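Local coordinates for protein hypothetical aspartyl-tRNA synthetase (Sulfolobus tokodaii, PDB 1WYD) that probably joins aspartate, activated with ATP, to both tRNA(Asp) and tRNA(Asn), acting as a non-discriminating class II aminoacyl-tRNA synthetase in a homodimer, at residues B[276-280]-B[281-285]; B[175-179]-B[180-184]; B[38-42]-B[43-47]; B[244-247]-B[248-251]; B[412-415]-B[416-420]. All coordinates share one frame; numbering follows the deposited sequence.

Overall arrangement
From the N terminus, interaction 3 comes first, closing the tight hairpin of strands 34-41 and 44-50 in the OB-fold domain. The other four lie in the class II catalytic region. Interaction 2 closes the hairpin of strands 174-177 and 180-184; interaction 4 is about two turns within helix 235-256, linked by i to i+4 bonds; interaction 1 is the junction of strand 276-279 with helix 280-289; interaction 5 is the turn after helix 401-409. Each is complete before the next begins, so none nest or cross, and none touch. Interactions 1 and 3 lie on opposite sides of the chain's centre, their own centres about 49 Å apart. Interactions 2, 3 and 5 also meet the second subunit.

Interaction 1 of 5, residues B[276-280]-B[281-285]; sequences KRLKY and TEAIE
Lys279 and Tyr280, where strand 276-279 gives way to helix 280-289, offer their carbonyls to the first turn of the helix. The short strand and helix segments meet at 77° between their N-to-C directions, so the chain turns almost square as it leaves the sheet. Lys279 occupies the N-cap position, and its O accepts Ala283 N at 3.0 Å, in the carbonyl plane. One residue on, Ile284 N reaches Tyr280 O at 2.8 Å, nearly in line with the carbonyl bond. The same two residues also meet through their side chains. Tyr280 CG stands anti to the backbone N (chi1 159°), which lays the ring beside the helix, where Ile284 CG1 covers one face. This CH-pi contact has CG1 3.9 Å from the ring centroid, 22° off the normal and displaced toward the rim. Beyond the ring, Tyr280 OH is hydrogen-bonded to Asp298 O. On the strand side Leu278 splits its two methyls: CD2 lies 4.0 Å from Ala283 CB, while CD1 meets the extended Glu282 chain at OE2, 3.3 Å away. Leu278 also packs on Leu312, and Ala283 on Leu308, both of helix 302-312. Lys276 NZ stands 4.8 Å from Glu282 OE2, opposite charges not in contact, so any attraction between them is probably modest. The chemistry thus divides: two backbone bonds start the helix, apolar contacts fix the buried Tyr280 and Leu278 against it, and the hydroxyl of the buried Tyr280 is satisfied by Asp298 O.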
# COMPACT_ATOMS: atom_id res chain seq x y z
N LYS B 276 8.61 24.76 13.06
CA LYS B 276 7.93 25.99 13.45
C LYS B 276 6.40 25.80 13.44
O LYS B 276 5.86 25.28 12.45
CB LYS B 276 8.35 27.11 12.49
CG LYS B 276 7.64 28.46 12.73
CD LYS B 276 8.46 29.40 13.62
CE LYS B 276 7.89 30.81 13.60
NZ LYS B 276 6.95 31.00 14.73
N ARG B 277 5.73 26.18 14.54
CA ARG B 277 4.25 26.27 14.56
C ARG B 277 3.81 27.70 14.51
O ARG B 277 4.34 28.56 15.21
CB ARG B 277 3.56 25.61 15.77
CG ARG B 277 4.45 24.98 16.81
CD ARG B 277 3.74 24.04 17.80
NE ARG B 277 2.38 24.46 18.19
CZ ARG B 277 1.39 23.60 18.50
NH1 ARG B 277 1.61 22.29 18.45
NH2 ARG B 277 0.18 24.03 18.85
N LEU B 278 2.82 27.96 13.67
CA LEU B 278 2.26 29.27 13.53
C LEU B 278 0.78 29.08 13.65
O LEU B 278 0.19 28.27 12.92
CB LEU B 278 2.61 29.77 12.13
CG LEU B 278 2.14 31.14 11.69
CD1 LEU B 278 2.96 32.18 12.40
CD2 LEU B 278 2.32 31.26 10.22
N LYS B 279 0.16 29.80 14.59
CA LYS B 279 -1.29 29.76 14.76
C LYS B 279 -1.92 30.42 13.57
O LYS B 279 -1.32 31.32 12.98
CB LYS B 279 -1.76 30.47 16.04
CG LYS B 279 -1.01 30.07 17.32
CD LYS B 279 -1.36 31.02 18.45
CE LYS B 279 -1.64 30.27 19.73
NZ LYS B 279 -0.39 30.01 20.52
N TYR B 280 -3.11 29.96 13.19
CA TYR B 280 -3.85 30.50 12.06
C TYR B 280 -4.13 32.00 12.31
O TYR B 280 -3.92 32.82 11.42
CB TYR B 280 -5.14 29.72 11.89
CG TYR B 280 -6.23 30.44 11.13
CD1 TYR B 280 -6.35 30.28 9.78
CD2 TYR B 280 -7.16 31.26 11.78
CE1 TYR B 280 -7.35 30.92 9.06
CE2 TYR B 280 -8.15 31.91 11.06
CZ TYR B 280 -8.24 31.72 9.70
OH TYR B 280 -9.20 32.34 8.93
N THR B 281 -4.58 32.31 13.53
CA THR B 281 -4.78 33.68 14.04
C THR B 281 -3.63 34.64 13.69
O THR B 281 -3.86 35.76 13.19
CB THR B 281 -4.97 33.62 15.61
OG1 THR B 281 -6.16 32.88 15.91
CG2 THR B 281 -5.28 34.99 16.20
N GLU B 282 -2.42 34.18 13.95
CA GLU B 282 -1.19 34.89 13.68
C GLU B 282 -0.90 34.99 12.18
O GLU B 282 -0.39 36.02 11.71
CB GLU B 282 -0.07 34.10 14.34
CG GLU B 282 1.04 34.86 15.01
CD GLU B 282 2.08 33.87 15.50
OE1 GLU B 282 1.68 32.88 16.19
OE2 GLU B 282 3.28 34.05 15.16
N ALA B 283 -1.18 33.91 11.44
CA ALA B 283 -1.04 33.91 9.99
C ALA B 283 -1.94 34.98 9.40
O ALA B 283 -1.55 35.72 8.51
CB ALA B 283 -1.39 32.55 9.40
N ILE B 284 -3.16 35.04 9.91
CA ILE B 284 -4.09 36.06 9.45
C ILE B 284 -3.54 37.48 9.69
O ILE B 284 -3.65 38.34 8.81
CB ILE B 284 -5.46 35.86 10.11
CG1 ILE B 284 -6.20 34.70 9.43
CG2 ILE B 284 -6.28 37.18 10.07
CD1 ILE B 284 -6.07 34.66 7.93
N GLU B 285 -2.93 37.70 10.86
CA GLU B 285 -2.36 39.02 11.16
C GLU B 285 -1.13 39.37 10.29
O GLU B 285 -0.99 40.52 9.87
CB GLU B 285 -2.07 39.22 12.68
CG GLU B 285 -3.28 39.60 13.54
CD GLU B 285 -4.09 40.81 13.03
OE1 GLU B 285 -5.24 40.61 12.56
OE2 GLU B 285 -3.57 41.97 13.09

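Interaction 2 of 5, residues B[175-179]-B[180-184]; sequences VIYFG and KEAFL
Val175 and Ala182 bond in both directions across the hairpin. Ala182 N meets Val175 O at 2.8 Å, in the carbonyl plane, while Val175 N approaches Ala182 O from above that group's plane, at a modelled distance so short that its exact length is doubtful. Nearer the turn, Tyr177 N gives an almost straight bond to Lys180 O (2.9 Å, 174°). The return bond, Lys180 N to Tyr177 O, closes a type I' turn with Phe178 and Gly179 at its corners; at Gly179 a side chain would jam against the preceding carbonyl. Packing follows on the face shared by Val175, Tyr177 and Ala182. Tyr177 CB lies 4.0 Å from Ala182 CB, and Val175 CG2 meets Leu184 CG at 3.8 Å, the two side chains crossing at about a right angle. With CG anti to its amide nitrogen (chi1 -175°), Tyr177 swings its ring out past the hairpin, where Phe178 CD2 sits over its centre. Tyr177 OH is bonded to Arg426 O of the second subunit, and Phe173 of that subunit meets the rings of both Tyr177 and Phe178. Within its own chain, strand 180-184 lies between strands 174-177 and 161-162, with Ile161 against Tyr177 and Ala182.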
# COMPACT_ATOMS: atom_id res chain seq x y z
N VAL B 175 -19.76 5.22 -8.68
CA VAL B 175 -19.50 3.84 -9.09
C VAL B 175 -20.85 3.09 -9.24
O VAL B 175 -21.69 3.08 -8.34
CB VAL B 175 -18.59 3.11 -8.12
CG1 VAL B 175 -18.21 1.68 -8.67
CG2 VAL B 175 -17.32 3.95 -7.83
N ILE B 176 -21.09 2.50 -10.40
CA ILE B 176 -22.32 1.71 -10.55
C ILE B 176 -22.01 0.32 -9.95
O ILE B 176 -21.25 -0.47 -10.52
CB ILE B 176 -22.78 1.62 -12.03
CG1 ILE B 176 -22.78 3.00 -12.74
CG2 ILE B 176 -24.18 0.91 -12.15
CD1 ILE B 176 -23.44 4.14 -11.93
N TYR B 177 -22.63 0.03 -8.80
CA TYR B 177 -22.24 -1.09 -7.95
C TYR B 177 -23.42 -2.06 -7.69
O TYR B 177 -24.25 -1.84 -6.80
CB TYR B 177 -21.68 -0.50 -6.63
CG TYR B 177 -21.13 -1.52 -5.67
CD1 TYR B 177 -19.87 -2.11 -5.88
CD2 TYR B 177 -21.87 -1.92 -4.57
CE1 TYR B 177 -19.35 -3.08 -5.00
CE2 TYR B 177 -21.38 -2.88 -3.68
CZ TYR B 177 -20.12 -3.47 -3.89
OH TYR B 177 -19.63 -4.43 -3.01
N PHE B 178 -23.50 -3.12 -8.48
CA PHE B 178 -24.60 -4.08 -8.33
C PHE B 178 -25.98 -3.35 -8.20
O PHE B 178 -26.80 -3.62 -7.28
CB PHE B 178 -24.33 -5.01 -7.13
CG PHE B 178 -23.01 -5.79 -7.22
CD1 PHE B 178 -22.84 -6.81 -8.15
CD2 PHE B 178 -21.95 -5.49 -6.35
CE1 PHE B 178 -21.67 -7.53 -8.23
CE2 PHE B 178 -20.77 -6.22 -6.38
CZ PHE B 178 -20.60 -7.24 -7.31
N GLY B 179 -26.20 -2.38 -9.09
CA GLY B 179 -27.48 -1.68 -9.18
C GLY B 179 -27.67 -0.43 -8.33
O GLY B 179 -28.77 0.11 -8.22
N LYS B 180 -26.59 -0.00 -7.69
CA LYS B 180 -26.67 1.13 -6.80
C LYS B 180 -25.65 2.15 -7.25
O LYS B 180 -24.69 1.83 -7.92
CB LYS B 180 -26.43 0.70 -5.36
CG LYS B 180 -27.48 -0.30 -4.82
CD LYS B 180 -27.37 -0.36 -3.26
CE LYS B 180 -28.02 -1.65 -2.67
NZ LYS B 180 -27.12 -2.45 -1.77
N GLU B 181 -25.92 3.41 -6.96
CA GLU B 181 -24.97 4.40 -7.30
C GLU B 181 -24.10 4.49 -6.01
O GLU B 181 -24.55 5.04 -5.02
CB GLU B 181 -25.66 5.72 -7.56
CG GLU B 181 -24.73 6.67 -8.25
CD GLU B 181 -25.20 8.09 -8.19
OE1 GLU B 181 -26.07 8.45 -7.37
OE2 GLU B 181 -24.66 8.87 -8.98
N ALA B 182 -22.95 3.83 -6.01
CA ALA B 182 -21.97 4.07 -4.91
C ALA B 182 -20.89 5.01 -5.37
O ALA B 182 -20.95 5.55 -6.48
CB ALA B 182 -21.40 2.78 -4.39
N PHE B 183 -19.90 5.24 -4.53
CA PHE B 183 -18.84 6.18 -4.83
C PHE B 183 -17.40 5.74 -4.37
O PHE B 183 -17.21 4.87 -3.50
CB PHE B 183 -19.18 7.55 -4.21
CG PHE B 183 -20.64 8.00 -4.40
CD1 PHE B 183 -21.59 7.78 -3.39
CD2 PHE B 183 -21.04 8.67 -5.57
CE1 PHE B 183 -22.94 8.19 -3.58
CE2 PHE B 183 -22.37 9.08 -5.76
CZ PHE B 183 -23.31 8.83 -4.77
N LEU B 184 -16.42 6.38 -4.99
CA LEU B 184 -15.05 6.19 -4.68
C LEU B 184 -14.68 7.09 -3.46
O LEU B 184 -14.89 8.34 -3.45
CB LEU B 184 -14.21 6.55 -5.92
CG LEU B 184 -13.94 5.52 -7.00
CD1 LEU B 184 -12.77 5.94 -7.90
CD2 LEU B 184 -13.64 4.16 -6.41
O HOH W 1 -25.62 -2.92 -4.43

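Interaction 3 of 5, residues B[38-42]-B[43-47]; sequences ILRDK and TGLGQ
Asp41 OD2 is gripped by three donors from the turn it opens. Thr43 OG1 donates at 2.6 Å to the syn lone pair of Asp41 OD2. Thr43 N comes to the same oxygen from above the carboxylate plane, and Gly44 N approaches Asp41 OD2 nearly along the C-O axis at 3.2 Å. Asp41 CG sits between the backbone N and the carbonyl carbon (chi1 76°), folding the carboxylate back over the turn; Ile7 N holds its OD1, and Ala8 N is a second partner of Thr43 OG1. Replacing Asp41 with an alanine would probably leave the Thr43 amide and Ile7 N without their acceptor and the Thr43 hydroxyl with Ala8 N alone of these two partners. The backbone ladder continues with Asp41 N to Gly44 O at 3.0 Å and with paired bonds between Leu39 and Gly46. On the face of Ile38, Arg40 and Leu45, Leu45 CD2 lies 3.6 Å from Arg40 CB, the two chains running side by side and pointing the same way. Ile38 CG2 meets Leu45 CB at 4.1 Å. The Arg40 guanidinium goes on to a salt bridge with Glu66, and Lys42 NZ bonds to Gly152 O of the second subunit. Asp41 to Gly44 form a type I turn, whose Asp side chain accepts the Thr43 amide in an Asx turn, closing an antiparallel hairpin of the OB-fold domain.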
# COMPACT_ATOMS: atom_id res chain seq x y z
N ILE B 38 26.54 3.02 -25.04
CA ILE B 38 26.13 3.27 -23.67
C ILE B 38 24.91 2.36 -23.42
O ILE B 38 23.86 2.47 -24.08
CB ILE B 38 25.84 4.77 -23.37
CG1 ILE B 38 26.98 5.73 -23.76
CG2 ILE B 38 25.49 4.99 -21.89
CD1 ILE B 38 28.39 5.31 -23.39
N LEU B 39 25.07 1.44 -22.48
CA LEU B 39 24.01 0.54 -22.07
C LEU B 39 23.39 1.03 -20.78
O LEU B 39 24.07 1.68 -19.96
CB LEU B 39 24.56 -0.88 -21.90
CG LEU B 39 23.58 -2.01 -21.60
CD1 LEU B 39 22.83 -2.42 -22.86
CD2 LEU B 39 24.38 -3.18 -21.04
N ARG B 40 22.09 0.76 -20.61
CA ARG B 40 21.35 1.15 -19.40
C ARG B 40 20.67 -0.05 -18.79
O ARG B 40 20.06 -0.84 -19.51
CB ARG B 40 20.27 2.18 -19.72
CG ARG B 40 19.59 2.71 -18.48
CD ARG B 40 18.28 3.42 -18.69
NE ARG B 40 18.24 3.95 -20.04
CZ ARG B 40 17.33 3.57 -20.94
NH1 ARG B 40 16.38 2.71 -20.59
NH2 ARG B 40 17.40 4.07 -22.17
N ASP B 41 20.79 -0.19 -17.48
CA ASP B 41 20.10 -1.20 -16.67
C ASP B 41 19.62 -0.47 -15.44
O ASP B 41 19.82 0.75 -15.33
CB ASP B 41 20.96 -2.46 -16.38
CG ASP B 41 22.05 -2.26 -15.29
OD1 ASP B 41 22.90 -3.17 -15.14
OD2 ASP B 41 22.15 -1.27 -14.53
N LYS B 42 19.00 -1.19 -14.51
CA LYS B 42 18.38 -0.50 -13.37
C LYS B 42 19.41 0.21 -12.45
O LYS B 42 19.04 1.11 -11.71
CB LYS B 42 17.41 -1.43 -12.60
CG LYS B 42 17.96 -2.06 -11.34
CD LYS B 42 17.09 -3.17 -10.74
CE LYS B 42 16.11 -2.63 -9.70
NZ LYS B 42 16.75 -2.19 -8.42
N THR B 43 20.69 -0.19 -12.49
CA THR B 43 21.73 0.49 -11.66
C THR B 43 22.37 1.72 -12.29
O THR B 43 22.98 2.53 -11.59
CB THR B 43 22.87 -0.45 -11.25
OG1 THR B 43 23.56 -0.91 -12.42
CG2 THR B 43 22.35 -1.69 -10.53
N GLY B 44 22.25 1.84 -13.61
CA GLY B 44 22.64 3.06 -14.30
C GLY B 44 23.23 2.73 -15.65
O GLY B 44 22.79 1.78 -16.33
N LEU B 45 24.24 3.51 -16.02
CA LEU B 45 24.76 3.55 -17.37
C LEU B 45 26.19 3.06 -17.44
O LEU B 45 27.06 3.59 -16.76
CB LEU B 45 24.69 4.98 -17.89
CG LEU B 45 23.30 5.60 -17.92
CD1 LEU B 45 23.37 7.12 -17.98
CD2 LEU B 45 22.47 5.02 -19.11
N GLY B 46 26.42 2.04 -18.24
CA GLY B 46 27.76 1.61 -18.54
C GLY B 46 28.19 1.95 -19.96
O GLY B 46 27.41 2.48 -20.74
N GLN B 47 29.44 1.65 -20.28
CA GLN B 47 30.01 1.91 -21.61
C GLN B 47 30.51 0.59 -22.13
O GLN B 47 31.29 -0.08 -21.47
CB GLN B 47 31.20 2.90 -21.51
CG GLN B 47 31.91 3.24 -22.82
CD GLN B 47 32.89 4.41 -22.65
OE1 GLN B 47 34.12 4.20 -22.57
NE2 GLN B 47 32.36 5.64 -22.61

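Interaction 4 of 5, residues B[244-247]-B[248-251]; sequences KILH and NIVK
Ile245 and Ile249 share a first torsion, CG1 anti to the carbonyl carbon in both (chi1 -70° and -73°), and their side chains lie side by side and point the same way, Ile245 CG2, anti to the backbone N, facing Ile249 CD1. Ile249 continues extended through chi2, which carries CD1 back to Ile245 CG2 at 3.7 Å. Leu246 CD2 lies farther from Ile249 CD1, at 4.4 Å. The backbone beneath is regular: Ile249 N meets Ile245 O at 2.9 Å, and Val250 N gives Leu246 O a nearly straight bond at 2.9 Å and 174°. Val250 CG2 also rests 3.4 Å from His247 O. Around the helix, Phe144 and Leu148 of helix 128-150 pack on Ile245, while Leu408 of helix 401-409 takes Ile249 and Val250. With an alanine at Ile249, Ile245 CG2 is likely to lose its methyl neighbour and Leu408 part of its packing. The Asn248 amide turns to Glu146 OE2 and Ala143 O, both bonded to its ND2. Helix 128-150 is therefore met by both kinds of contact, apolar through Ile245 and polar through Asn248, whereas Ile249 and Val250 give helix 401-409 a purely apolar touch.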
# COMPACT_ATOMS: atom_id res chain seq x y z
N LYS B 244 8.85 13.09 13.37
CA LYS B 244 9.82 12.00 13.37
C LYS B 244 9.81 11.19 12.07
O LYS B 244 10.87 10.75 11.60
CB LYS B 244 9.59 11.09 14.58
CG LYS B 244 10.00 11.76 15.91
CD LYS B 244 9.19 11.23 17.14
CE LYS B 244 9.80 9.97 17.76
NZ LYS B 244 9.24 9.69 19.15
N ILE B 245 8.61 10.97 11.53
CA ILE B 245 8.39 10.33 10.22
C ILE B 245 9.14 11.10 9.12
O ILE B 245 9.97 10.54 8.41
CB ILE B 245 6.85 10.28 9.92
CG1 ILE B 245 6.15 9.26 10.84
CG2 ILE B 245 6.58 9.98 8.42
CD1 ILE B 245 4.69 9.12 10.54
N LEU B 246 8.85 12.38 9.00
CA LEU B 246 9.42 13.23 7.95
C LEU B 246 10.91 13.30 8.04
O LEU B 246 11.62 13.30 7.04
CB LEU B 246 8.88 14.64 8.07
CG LEU B 246 7.44 14.92 7.69
CD1 LEU B 246 7.23 16.42 7.76
CD2 LEU B 246 7.20 14.44 6.28
N HIS B 247 11.40 13.32 9.27
CA HIS B 247 12.81 13.31 9.54
C HIS B 247 13.43 12.01 9.05
O HIS B 247 14.50 12.01 8.42
CB HIS B 247 13.06 13.49 11.05
CG HIS B 247 14.50 13.62 11.40
ND1 HIS B 247 15.19 14.81 11.28
CD2 HIS B 247 15.40 12.70 11.79
CE1 HIS B 247 16.45 14.62 11.63
NE2 HIS B 247 16.60 13.35 11.94
N ASN B 248 12.78 10.89 9.31
CA ASN B 248 13.37 9.63 8.85
C ASN B 248 13.32 9.51 7.32
O ASN B 248 14.20 8.86 6.70
CB ASN B 248 12.69 8.45 9.54
CG ASN B 248 13.34 7.14 9.23
OD1 ASN B 248 14.52 6.94 9.51
ND2 ASN B 248 12.54 6.18 8.69
N ILE B 249 12.29 10.13 6.73
CA ILE B 249 12.10 10.19 5.30
C ILE B 249 13.25 10.96 4.66
O ILE B 249 14.00 10.40 3.88
CB ILE B 249 10.68 10.79 4.92
CG1 ILE B 249 9.58 9.78 5.23
CG2 ILE B 249 10.61 11.09 3.45
CD1 ILE B 249 8.21 10.30 5.07
N VAL B 250 13.40 12.23 4.99
CA VAL B 250 14.47 13.01 4.37
C VAL B 250 15.86 12.41 4.65
O VAL B 250 16.73 12.35 3.74
CB VAL B 250 14.41 14.48 4.77
CG1 VAL B 250 13.03 15.09 4.40
CG2 VAL B 250 14.64 14.64 6.23
N LYS B 251 16.04 11.88 5.86
CA LYS B 251 17.29 11.18 6.18
C LYS B 251 17.52 9.97 5.28
O LYS B 251 18.64 9.73 4.84
CB LYS B 251 17.31 10.76 7.66
CG LYS B 251 18.67 10.33 8.19
CD LYS B 251 18.53 9.66 9.56
CE LYS B 251 19.90 9.43 10.23
NZ LYS B 251 19.98 8.04 10.81

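Interaction 5 of 5, residues B[412-415]-B[416-420]; sequences QSVK and EIVPF. With SO4 (sulfate ion), chain G.
A sulfate ion, probably from the crystallisation liquor, sits at the turn that Ser413 and Glu416 close. Ser413 OG stands anti to the backbone N (chi1 179°), directing the hydroxyl to the sulfate; the modelled 2.4 Å from OG to sulfate O4 is very short, so its exact length is doubtful. Val414 N adds a weak bond to sulfate O3 at 3.4 Å. The Lys415 chain bends at chi2 and chi3 and runs past the anion, its CD close to O4. The turn itself is type I, from Ser413 to Glu416, with Glu416 N on Ser413 O at 3.0 Å; the donor lies well above the carbonyl plane. Glu416 CG lies against Ser413 CB at 3.3 Å. Val414 O then takes two amides: a weak bond from Ile417 N at 3.2 Å and a straighter one from Val418 N at 3.0 Å, 168° at the hydrogen. Val414 CG2 and Val418 CG2 approach loosely at 4.3 Å. The Glu416 carboxylate forms a salt bridge with Arg117, Arg121 ties down the carbonyls of Lys415 and Pro419, and Phe420 meets Tyr191 of the second subunit edge-to-face. This turn and the amides that follow it come after helix 401-409, whose start, with Gly400 before it, carries predicted ATP-binding residues. Val414 packs on one of them, Ala402, which places the turn probably at the margin of the ATP site of this class II synthetase, where the sulfate is met by the Ser413 hydroxyl, a weak bond from Val414 N and Phe218 N.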
# COMPACT_ATOMS: atom_id res chain seq x y z
N GLN B 412 8.20 20.55 -9.46
CA GLN B 412 7.08 21.45 -9.24
C GLN B 412 5.82 21.03 -10.04
O GLN B 412 4.90 21.82 -10.18
CB GLN B 412 7.47 22.89 -9.63
CG GLN B 412 8.58 23.53 -8.78
CD GLN B 412 8.28 23.46 -7.28
OE1 GLN B 412 7.42 24.18 -6.78
NE2 GLN B 412 8.99 22.59 -6.57
N SER B 413 5.78 19.82 -10.56
CA SER B 413 4.53 19.36 -11.20
C SER B 413 4.17 17.94 -10.78
O SER B 413 4.98 17.01 -10.88
CB SER B 413 4.60 19.48 -12.71
OG SER B 413 3.40 19.01 -13.33
N VAL B 414 2.95 17.80 -10.29
CA VAL B 414 2.40 16.49 -9.92
C VAL B 414 2.28 15.53 -11.11
O VAL B 414 2.29 14.32 -10.92
CB VAL B 414 1.06 16.68 -9.25
CG1 VAL B 414 -0.07 16.88 -10.29
CG2 VAL B 414 0.78 15.53 -8.33
N LYS B 415 2.19 16.05 -12.32
CA LYS B 415 2.07 15.17 -13.49
C LYS B 415 3.45 14.75 -13.89
O LYS B 415 3.63 13.88 -14.72
CB LYS B 415 1.40 15.89 -14.66
CG LYS B 415 0.08 16.55 -14.32
CD LYS B 415 -0.07 17.85 -15.15
CE LYS B 415 -0.42 17.53 -16.58
NZ LYS B 415 -0.81 18.78 -17.29
N GLU B 416 4.44 15.41 -13.32
CA GLU B 416 5.80 14.97 -13.49
C GLU B 416 6.24 13.97 -12.40
O GLU B 416 7.29 13.34 -12.52
CB GLU B 416 6.71 16.17 -13.53
CG GLU B 416 6.27 17.23 -14.50
CD GLU B 416 7.41 17.69 -15.36
OE1 GLU B 416 8.58 17.75 -14.85
OE2 GLU B 416 7.13 18.02 -16.54
N ILE B 417 5.45 13.81 -11.35
CA ILE B 417 5.79 12.85 -10.29
C ILE B 417 5.02 11.54 -10.46
O ILE B 417 5.59 10.44 -10.38
CB ILE B 417 5.58 13.51 -8.89
CG1 ILE B 417 6.70 14.52 -8.60
CG2 ILE B 417 5.53 12.47 -7.77
CD1 ILE B 417 6.36 15.71 -7.67
N VAL B 418 3.72 11.66 -10.77
CA VAL B 418 2.89 10.48 -10.85
C VAL B 418 3.07 9.88 -12.25
O VAL B 418 2.78 10.54 -13.26
CB VAL B 418 1.43 10.80 -10.52
CG1 VAL B 418 0.51 9.63 -10.78
CG2 VAL B 418 1.32 11.29 -9.10
N PRO B 419 3.50 8.62 -12.33
CA PRO B 419 3.87 8.04 -13.61
C PRO B 419 2.61 7.95 -14.49
O PRO B 419 2.74 8.18 -15.69
CB PRO B 419 4.39 6.65 -13.24
CG PRO B 419 4.54 6.65 -11.89
CD PRO B 419 3.52 7.60 -11.27
N PHE B 420 1.43 7.71 -13.93
CA PHE B 420 0.22 7.67 -14.78
C PHE B 420 -0.90 8.52 -14.25
O PHE B 420 -1.80 8.00 -13.61
CB PHE B 420 -0.26 6.24 -14.98
CG PHE B 420 0.75 5.40 -15.69
CD1 PHE B 420 1.45 4.42 -15.02
CD2 PHE B 420 1.02 5.61 -17.03
CE1 PHE B 420 2.42 3.67 -15.66
CE2 PHE B 420 1.99 4.86 -17.69
CZ PHE B 420 2.69 3.90 -17.00
S SO4 G . 0.46 20.56 -12.10
O1 SO4 G . 1.13 21.82 -12.41
O2 SO4 G . -0.98 20.69 -12.41
O3 SO4 G . 0.66 20.26 -10.67
O4 SO4 G . 1.06 19.51 -12.93